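Local coordinates for uncharacterized protein (Bacteroides ovatus, PDB 4IPB), which is of unknown function but belongs to the PepSY-like, putative beta-lactamase-inhibitor-like family and folds as a long antiparallel sheet with helices against it, at residues S10-M15 with Y31-A36; K42-W45 with Q51-M54. All coordinates share one frame; numbering follows the deposited sequence.

Contact 1 of 2, residues S10-M15 with Y31-A36; sequences STFKKM and YCANFA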
ATOM      1  N   SER A  10       2.620  20.595   6.307  1.00 15.24           N
ATOM      2  CA  SER A  10       3.958  20.886   6.826  0.70 15.92           C
ATOM      3  C   SER A  10       4.779  19.608   6.977  1.00 14.80           C
ATOM      4  O   SER A  10       5.957  19.513   6.537  1.00 15.35           O
ATOM      5  CB  SER A  10       3.838  21.565   8.186  0.70 16.38           C
ATOM      6  OG  SER A  10       5.123  21.846   8.721  0.70 17.29           O
ATOM      7  N   THR A  11       4.163  18.593   7.560  1.00 13.35           N
ATOM      8  CA  THR A  11       4.888  17.323   7.739  1.00 12.93           C
ATOM      9  C   THR A  11       5.151  16.704   6.383  1.00 12.20           C
ATOM     10  O   THR A  11       6.261  16.203   6.101  1.00 11.88           O
ATOM     11  CB  THR A  11       4.093  16.342   8.582  1.00 13.51           C
ATOM     12  OG1 THR A  11       3.833  16.960   9.841  1.00 14.01           O
ATOM     13  CG2 THR A  11       4.919  15.101   8.786  1.00 13.53           C
ATOM     14  N   PHE A  12       4.149  16.782   5.475  1.00 12.24           N
ATOM     15  CA  PHE A  12       4.300  16.167   4.157  1.00 11.95           C
ATOM     16  C   PHE A  12       5.459  16.800   3.398  1.00 12.55           C
ATOM     17  O   PHE A  12       6.239  16.108   2.736  1.00 12.10           O
ATOM     18  CB  PHE A  12       3.004  16.235   3.346  1.00 12.31           C
ATOM     19  CG  PHE A  12       3.154  15.709   1.961  1.00 12.27           C
ATOM     20  CD1 PHE A  12       3.144  14.351   1.719  1.00 12.04           C
ATOM     21  CD2 PHE A  12       3.394  16.581   0.907  1.00 13.44           C
ATOM     22  CE1 PHE A  12       3.294  13.887   0.412  1.00 12.73           C
ATOM     23  CE2 PHE A  12       3.579  16.121  -0.352  1.00 13.24           C
ATOM     24  CZ  PHE A  12       3.525  14.745  -0.592  1.00 13.08           C
ATOM     25  N   LYS A  13       5.560  18.108   3.479  1.00 13.64           N
ATOM     26  CA  LYS A  13       6.606  18.856   2.773  1.00 15.87           C
ATOM     27  C   LYS A  13       7.987  18.490   3.310  1.00 15.21           C
ATOM     28  O   LYS A  13       8.963  18.488   2.556  1.00 16.22           O
ATOM     29  CB  LYS A  13       6.359  20.354   2.874  1.00 18.56           C
ATOM     30  CG  LYS A  13       7.368  21.237   2.141  1.00 24.72           C
ATOM     31  CD  LYS A  13       7.101  21.164   0.652  1.00 29.42           C
ATOM     32  CE  LYS A  13       8.018  22.014  -0.201  1.00 35.18           C
ATOM     33  NZ  LYS A  13       7.591  21.695  -1.595  1.00 37.55           N
ATOM     34  N   LYS A  14       8.093  18.145   4.587  1.00 14.74           N
ATOM     35  CA  LYS A  14       9.367  17.633   5.110  1.00 14.77           C
ATOM     36  C   LYS A  14       9.722  16.225   4.611  1.00 13.28           C
ATOM     37  O   LYS A  14      10.908  15.960   4.270  1.00 13.67           O
ATOM     38  CB  LYS A  14       9.357  17.668   6.612  1.00 16.31           C
ATOM     39  CG  LYS A  14       9.312  19.098   7.137  1.00 20.03           C
ATOM     40  CD  LYS A  14       9.446  19.095   8.634  1.00 25.76           C
ATOM     41  CE  LYS A  14       9.607  20.524   9.081  1.00 29.81           C
ATOM     42  NZ  LYS A  14       8.250  21.101   9.244  1.00 31.97           N
HETATM   43  N   MSE A  15       8.717  15.365   4.488  1.00 12.16           N
HETATM   44  CA  MSE A  15       8.924  13.994   3.992  1.00 11.86           C
HETATM   45  C   MSE A  15       9.255  13.961   2.508  1.00 12.93           C
HETATM   46  O   MSE A  15      10.071  13.139   2.065  1.00 15.29           O
HETATM   47  CB  MSE A  15       7.697  13.132   4.269  1.00 11.61           C
HETATM   48  CG  MSE A  15       7.515  12.903   5.728  1.00 10.78           C
HETATM   49 SE   MSE A  15       6.029  11.705   6.064  0.75  9.67          SE
HETATM   50  CE  MSE A  15       6.720  10.090   5.519  1.00  9.92           C
ATOM     51  N   TYR A  31      -5.735  11.732   6.537  1.00 13.05           N
ATOM     52  CA  TYR A  31      -5.527  12.483   5.298  1.00 13.39           C
ATOM     53  C   TYR A  31      -4.531  11.718   4.418  1.00 12.77           C
ATOM     54  O   TYR A  31      -3.488  11.236   4.973  1.00 12.05           O
ATOM     55  CB  TYR A  31      -4.914  13.870   5.613  1.00 14.40           C
ATOM     56  CG  TYR A  31      -5.833  14.651   6.492  1.00 16.04           C
ATOM     57  CD1 TYR A  31      -5.804  14.498   7.894  1.00 17.77           C
ATOM     58  CD2 TYR A  31      -6.816  15.435   5.948  1.00 18.76           C
ATOM     59  CE1 TYR A  31      -6.709  15.167   8.719  1.00 19.50           C
ATOM     60  CE2 TYR A  31      -7.712  16.089   6.762  1.00 20.43           C
ATOM     61  CZ  TYR A  31      -7.641  15.949   8.141  1.00 22.00           C
ATOM     62  OH  TYR A  31      -8.563  16.594   8.960  1.00 28.41           O
ATOM     63  N   CYS A  32      -4.803  11.649   3.129  1.00 12.70           N
ATOM     64  CA  CYS A  32      -3.989  10.864   2.199  1.00 12.48           C
ATOM     65  C   CYS A  32      -3.474  11.752   1.102  1.00 12.36           C
ATOM     66  O   CYS A  32      -4.279  12.440   0.441  1.00 13.06           O
ATOM     67  CB  CYS A  32      -4.830   9.766   1.592  1.00 12.98           C
ATOM     68  SG  CYS A  32      -3.965   8.780   0.335  1.00 14.52           S
ATOM     69  N   ALA A  33      -2.162  11.723   0.875  1.00 11.58           N
ATOM     70  CA  ALA A  33      -1.482  12.384  -0.215  1.00 11.79           C
ATOM     71  C   ALA A  33      -1.107  11.340  -1.286  1.00 12.10           C
ATOM     72  O   ALA A  33      -0.347  10.384  -0.981  1.00 11.68           O
ATOM     73  CB  ALA A  33      -0.210  13.049   0.287  1.00 11.45           C
ATOM     74  N   ASN A  34      -1.642  11.515  -2.495  1.00 13.21           N
ATOM     75  CA  ASN A  34      -1.373  10.622  -3.618  1.00 14.13           C
ATOM     76  C   ASN A  34      -0.507  11.329  -4.615  1.00 15.47           C
ATOM     77  O   ASN A  34      -0.875  12.451  -5.067  1.00 15.37           O
ATOM     78  CB  ASN A  34      -2.687  10.184  -4.280  1.00 16.83           C
ATOM     79  CG  ASN A  34      -2.466   9.392  -5.547  1.00 19.56           C
ATOM     80  OD1 ASN A  34      -2.334   9.966  -6.628  1.00 26.09           O
ATOM     81  ND2 ASN A  34      -2.270   8.110  -5.415  1.00 20.35           N
ATOM     82  N   PHE A  35       0.571  10.682  -5.072  1.00 15.38           N
ATOM     83  CA  PHE A  35       1.545  11.318  -5.997  1.00 16.67           C
ATOM     84  C   PHE A  35       2.556  10.288  -6.504  1.00 18.96           C
ATOM     85  O   PHE A  35       2.648   9.197  -5.951  1.00 18.19           O
ATOM     86  CB  PHE A  35       2.342  12.431  -5.288  1.00 16.14           C
ATOM     87  CG  PHE A  35       3.128  11.975  -4.101  1.00 14.92           C
ATOM     88  CD1 PHE A  35       2.495  11.672  -2.907  1.00 14.53           C
ATOM     89  CD2 PHE A  35       4.497  11.866  -4.141  1.00 14.14           C
ATOM     90  CE1 PHE A  35       3.191  11.285  -1.804  1.00 14.29           C
ATOM     91  CE2 PHE A  35       5.211  11.448  -3.007  1.00 13.97           C
ATOM     92  CZ  PHE A  35       4.542  11.129  -1.866  1.00 13.08           C
ATOM     93  N   ALA A  36       3.397  10.698  -7.461  1.00 18.88           N
ATOM     94  CA  ALA A  36       4.469   9.840  -7.969  1.00 21.94           C
ATOM     95  C   ALA A  36       5.830  10.357  -7.528  1.00 22.37           C
ATOM     96  O   ALA A  36       6.055  11.561  -7.469  1.00 25.27           O
ATOM     97  CB  ALA A  36       4.416   9.814  -9.504  1.00 24.55           C
TER
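Phe-12 of the N-terminal helix 6-15 reaches Ala-33 and Phe-35 on strand 30-37, and the three illustrate how one ring can carry the contact between a helix and a single strand. The fold here is a helix set against a meandering antiparallel sheet, consistent with the PepSY-like family. The helix backbone stays clear of the strand, the nearest alpha carbons, those of Phe-12 and Ala-33, being 8.2 Å apart, and the ring bridges the gap.

From CB, which leaves the helix toward the sheet, the Phe-12 chain runs with CG anti to the backbone N (chi1 176°), which takes the ring toward the strand. CD1 is the first ring atom to meet the strand, 3.9 Å from the methyl CB of Ala-33. CE1 goes further and has two neighbours, that same methyl, which it approaches obliquely, and the Phe-35 ring. The outermost atom, CZ, stands over the face of Phe-35, displaced toward its rim.

The two phenyl groups come from opposite directions and form an offset edge-to-face pair, with centroids 5.2 Å apart and planes at 85°. Phe-12 supplies the edge. With CG between the backbone N and the carbonyl carbon (chi1 59°) and chi2 turning the plane, Phe-35 presents a face.

No hydrogen bond crosses the interface; it is a small, wholly apolar contact among three buried residues. Trp-24 and Tyr-16 add further edge-to-face pairs, to Phe-12 and Phe-35 respectively, so the ring pair belongs to a larger aromatic cluster. On the same helix, Thr-11 OG1 is hydrogen-bonded to the carbonyl oxygen of Gly-50. The tightest approach between the two segments is Phe-12 CE1 to Phe-35 CE1, at 3.4 Å.

Contact 2 of 2, residues K42-W45 with Q51-M54; sequences KNVW and QWVM
Trp-45 and Met-54, a selenomethionine, lie side by side and point the same way from neighbouring strands. The Met-54 chain starts with CG between its backbone N and carbonyl carbon (chi1 63°) and is extended from there on. That path sets the terminal methyl CE over one face of the indole, 3.7 Å from the centroid of the five-membered ring and 12° off its normal, a CH-pi contact. The selenium takes a more oblique place, 5.0 Å from the same centroid, in a Met-aromatic contact.

Within these segments two backbone bonds join the strands of a beta hairpin, 40-46 and 52-58, and Asn-43 with Leu-56 continues the pairing. Trp-45 N donates to Met-54 O at 2.8 Å, while Val-53 N donates to Trp-45 O at 2.9 Å, tilted 32° from the carbonyl plane. Val-53 and Met-54 both stand opposite Trp-45, which makes this a classic beta bulge. At the bulge Val-53 CG2 packs 3.7 Å from Trp-45 CB.

Val-44 and Trp-52 meet at about a right angle. CG1 of Val-44, anti to its backbone N, touches the five-membered part of the indole, 3.7 Å from Trp-52 CD1. The Trp-52 nitrogen NE1 is hydrogen-bonded to Thr-55 OG1, which would help to hold the ring's rotation, and a bound glycerol, probably from the crystallisation liquor, lies beside its side chain. Phe-139 of the C-terminal helix 136-139 packs on Met-54, and Pro-136 of that helix on Trp-45. Trp-52 CD1 also comes within 3.5 Å of Trp-45 O, the oxygen that accepts the Val-53 bond.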
ATOM      1  N   LYS A  42       2.723   6.658  -4.845  1.00 16.74           N
ATOM      2  CA  LYS A  42       2.659   6.612  -3.404  1.00 14.75           C
ATOM      3  C   LYS A  42       1.351   7.189  -2.847  1.00 13.64           C
ATOM      4  O   LYS A  42       0.757   8.100  -3.454  1.00 13.48           O
ATOM      5  CB  LYS A  42       3.793   7.449  -2.832  1.00 17.10           C
ATOM      6  CG  LYS A  42       5.206   7.082  -3.284  1.00 24.40           C
ATOM      7  CD  LYS A  42       6.145   7.028  -2.133  1.00 23.55           C
ATOM      8  CE  LYS A  42       7.479   6.442  -2.543  1.00 27.15           C
ATOM      9  NZ  LYS A  42       7.874   5.362  -1.615  1.00 23.40           N
ATOM     10  N   ASN A  43       0.897   6.595  -1.738  1.00 13.18           N
ATOM     11  CA  ASN A  43      -0.195   7.157  -0.926  1.00 12.48           C
ATOM     12  C   ASN A  43       0.341   7.246   0.474  1.00 11.63           C
ATOM     13  O   ASN A  43       0.701   6.226   1.105  1.00 11.11           O
ATOM     14  CB  ASN A  43      -1.432   6.271  -1.009  1.00 13.67           C
ATOM     15  CG  ASN A  43      -2.084   6.357  -2.340  1.00 16.80           C
ATOM     16  OD1 ASN A  43      -2.836   7.314  -2.605  1.00 17.26           O
ATOM     17  ND2 ASN A  43      -1.826   5.391  -3.197  1.00 18.62           N
ATOM     18  N   VAL A  44       0.410   8.485   0.963  1.00 11.15           N
ATOM     19  CA  VAL A  44       1.026   8.741   2.257  1.00 10.55           C
ATOM     20  C   VAL A  44      -0.048   9.340   3.154  1.00 10.62           C
ATOM     21  O   VAL A  44      -0.649  10.367   2.806  1.00 10.79           O
ATOM     22  CB  VAL A  44       2.243   9.705   2.140  1.00 10.50           C
ATOM     23  CG1 VAL A  44       2.909   9.963   3.516  1.00 10.87           C
ATOM     24  CG2 VAL A  44       3.271   9.183   1.125  1.00 10.47           C
ATOM     25  N   TRP A  45      -0.232   8.725   4.312  1.00 10.26           N
ATOM     26  CA  TRP A  45      -1.334   9.034   5.207  1.00 10.50           C
ATOM     27  C   TRP A  45      -0.883   9.698   6.509  1.00 10.52           C
ATOM     28  O   TRP A  45       0.181   9.371   7.040  1.00 10.25           O
ATOM     29  CB  TRP A  45      -2.093   7.750   5.541  1.00 10.73           C
ATOM     30  CG  TRP A  45      -2.780   7.147   4.396  1.00 11.17           C
ATOM     31  CD1 TRP A  45      -2.277   6.275   3.427  1.00 10.97           C
ATOM     32  CD2 TRP A  45      -4.195   7.229   4.143  1.00 12.38           C
ATOM     33  NE1 TRP A  45      -3.283   5.946   2.547  1.00 11.49           N
ATOM     34  CE2 TRP A  45      -4.463   6.485   2.983  1.00 12.12           C
ATOM     35  CE3 TRP A  45      -5.239   7.979   4.722  1.00 12.81           C
ATOM     36  CZ2 TRP A  45      -5.731   6.425   2.430  1.00 14.07           C
ATOM     37  CZ3 TRP A  45      -6.479   7.881   4.223  1.00 14.05           C
ATOM     38  CH2 TRP A  45      -6.743   7.097   3.078  1.00 14.56           C
ATOM     39  N   GLN A  51       0.799  13.926  12.070  1.00 13.67           N
ATOM     40  CA  GLN A  51       1.757  12.862  12.222  1.00 13.48           C
ATOM     41  C   GLN A  51       1.542  11.813  11.120  1.00 11.90           C
ATOM     42  O   GLN A  51       0.433  11.406  10.827  1.00 11.57           O
ATOM     43  CB  GLN A  51       1.600  12.155  13.575  1.00 15.41           C
ATOM     44  CG  GLN A  51       1.789  13.093  14.757  1.00 18.29           C
ATOM     45  CD  GLN A  51       1.358  12.551  16.106  1.00 23.43           C
ATOM     46  OE1 GLN A  51       0.378  11.837  16.260  1.00 21.50           O
ATOM     47  NE2 GLN A  51       2.123  12.942  17.131  1.00 31.98           N
ATOM     48  N   TRP A  52       2.652  11.365  10.561  1.00 11.41           N
ATOM     49  CA  TRP A  52       2.646  10.318   9.562  1.00 10.55           C
ATOM     50  C   TRP A  52       2.205   8.990  10.196  1.00 10.55           C
ATOM     51  O   TRP A  52       2.696   8.604  11.254  1.00 11.06           O
ATOM     52  CB  TRP A  52       4.054  10.147   9.024  1.00 10.41           C
ATOM     53  CG  TRP A  52       4.230   8.986   8.092  1.00 10.07           C
ATOM     54  CD1 TRP A  52       3.596   8.793   6.916  1.00 10.14           C
ATOM     55  CD2 TRP A  52       5.084   7.866   8.301  1.00 10.09           C
ATOM     56  NE1 TRP A  52       3.983   7.598   6.390  1.00 10.16           N
ATOM     57  CE2 TRP A  52       4.894   7.001   7.210  1.00 10.21           C
ATOM     58  CE3 TRP A  52       5.966   7.481   9.326  1.00 10.44           C
ATOM     59  CZ2 TRP A  52       5.577   5.820   7.075  1.00 10.31           C
ATOM     60  CZ3 TRP A  52       6.631   6.312   9.170  1.00 10.80           C
ATOM     61  CH2 TRP A  52       6.452   5.512   8.051  1.00 10.45           C
ATOM     62  N   VAL A  53       1.245   8.345   9.548  1.00 10.60           N
ATOM     63  CA  VAL A  53       0.722   7.040   9.973  1.00 11.18           C
ATOM     64  C   VAL A  53       1.036   5.844   9.091  1.00 10.56           C
ATOM     65  O   VAL A  53       1.080   4.729   9.607  1.00 10.74           O
ATOM     66  CB  VAL A  53      -0.734   7.108  10.364  1.00 12.16           C
ATOM     67  CG1 VAL A  53      -0.880   8.062  11.561  1.00 13.12           C
ATOM     68  CG2 VAL A  53      -1.636   7.422   9.221  1.00 13.09           C
HETATM   69  N   MSE A  54       1.181   6.059   7.795  1.00  9.87           N
HETATM   70  CA  MSE A  54       1.574   4.945   6.849  1.00  9.77           C
HETATM   71  C   MSE A  54       1.887   5.480   5.484  1.00  9.70           C
HETATM   72  O   MSE A  54       1.296   6.491   5.029  1.00  9.85           O
HETATM   73  CB  MSE A  54       0.564   3.791   6.799  1.00  9.88           C
HETATM   74  CG  MSE A  54      -0.768   4.177   6.287  1.00  9.62           C
HETATM   75 SE   MSE A  54      -1.959   2.584   6.184  0.75  9.40          SE
HETATM   76  CE  MSE A  54      -3.391   3.408   5.325  1.00 10.66           C
TER

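Overall arrangement
Read from the N terminus, the chain gives an example of contacts arranged in series. Helix 6-15 comes first, and contact 1 closes the segment that includes strand 23-27 by bringing the helix against strand 30-37. Only then does contact 2 open, closing the short turn between strands 40-46 and 52-58; the two neither nest nor cross. Their centres are about 7 Å apart because strands 30-37 and 40-46 are neighbours in the sheet, linked by Phe-35 O with Lys-42 N and Ala-33 N with Val-44 O. Together, through that pairing, they connect the helix to three consecutive strands, 30-37, 40-46 and 52-58, with helix 136-139 joining at contact 2.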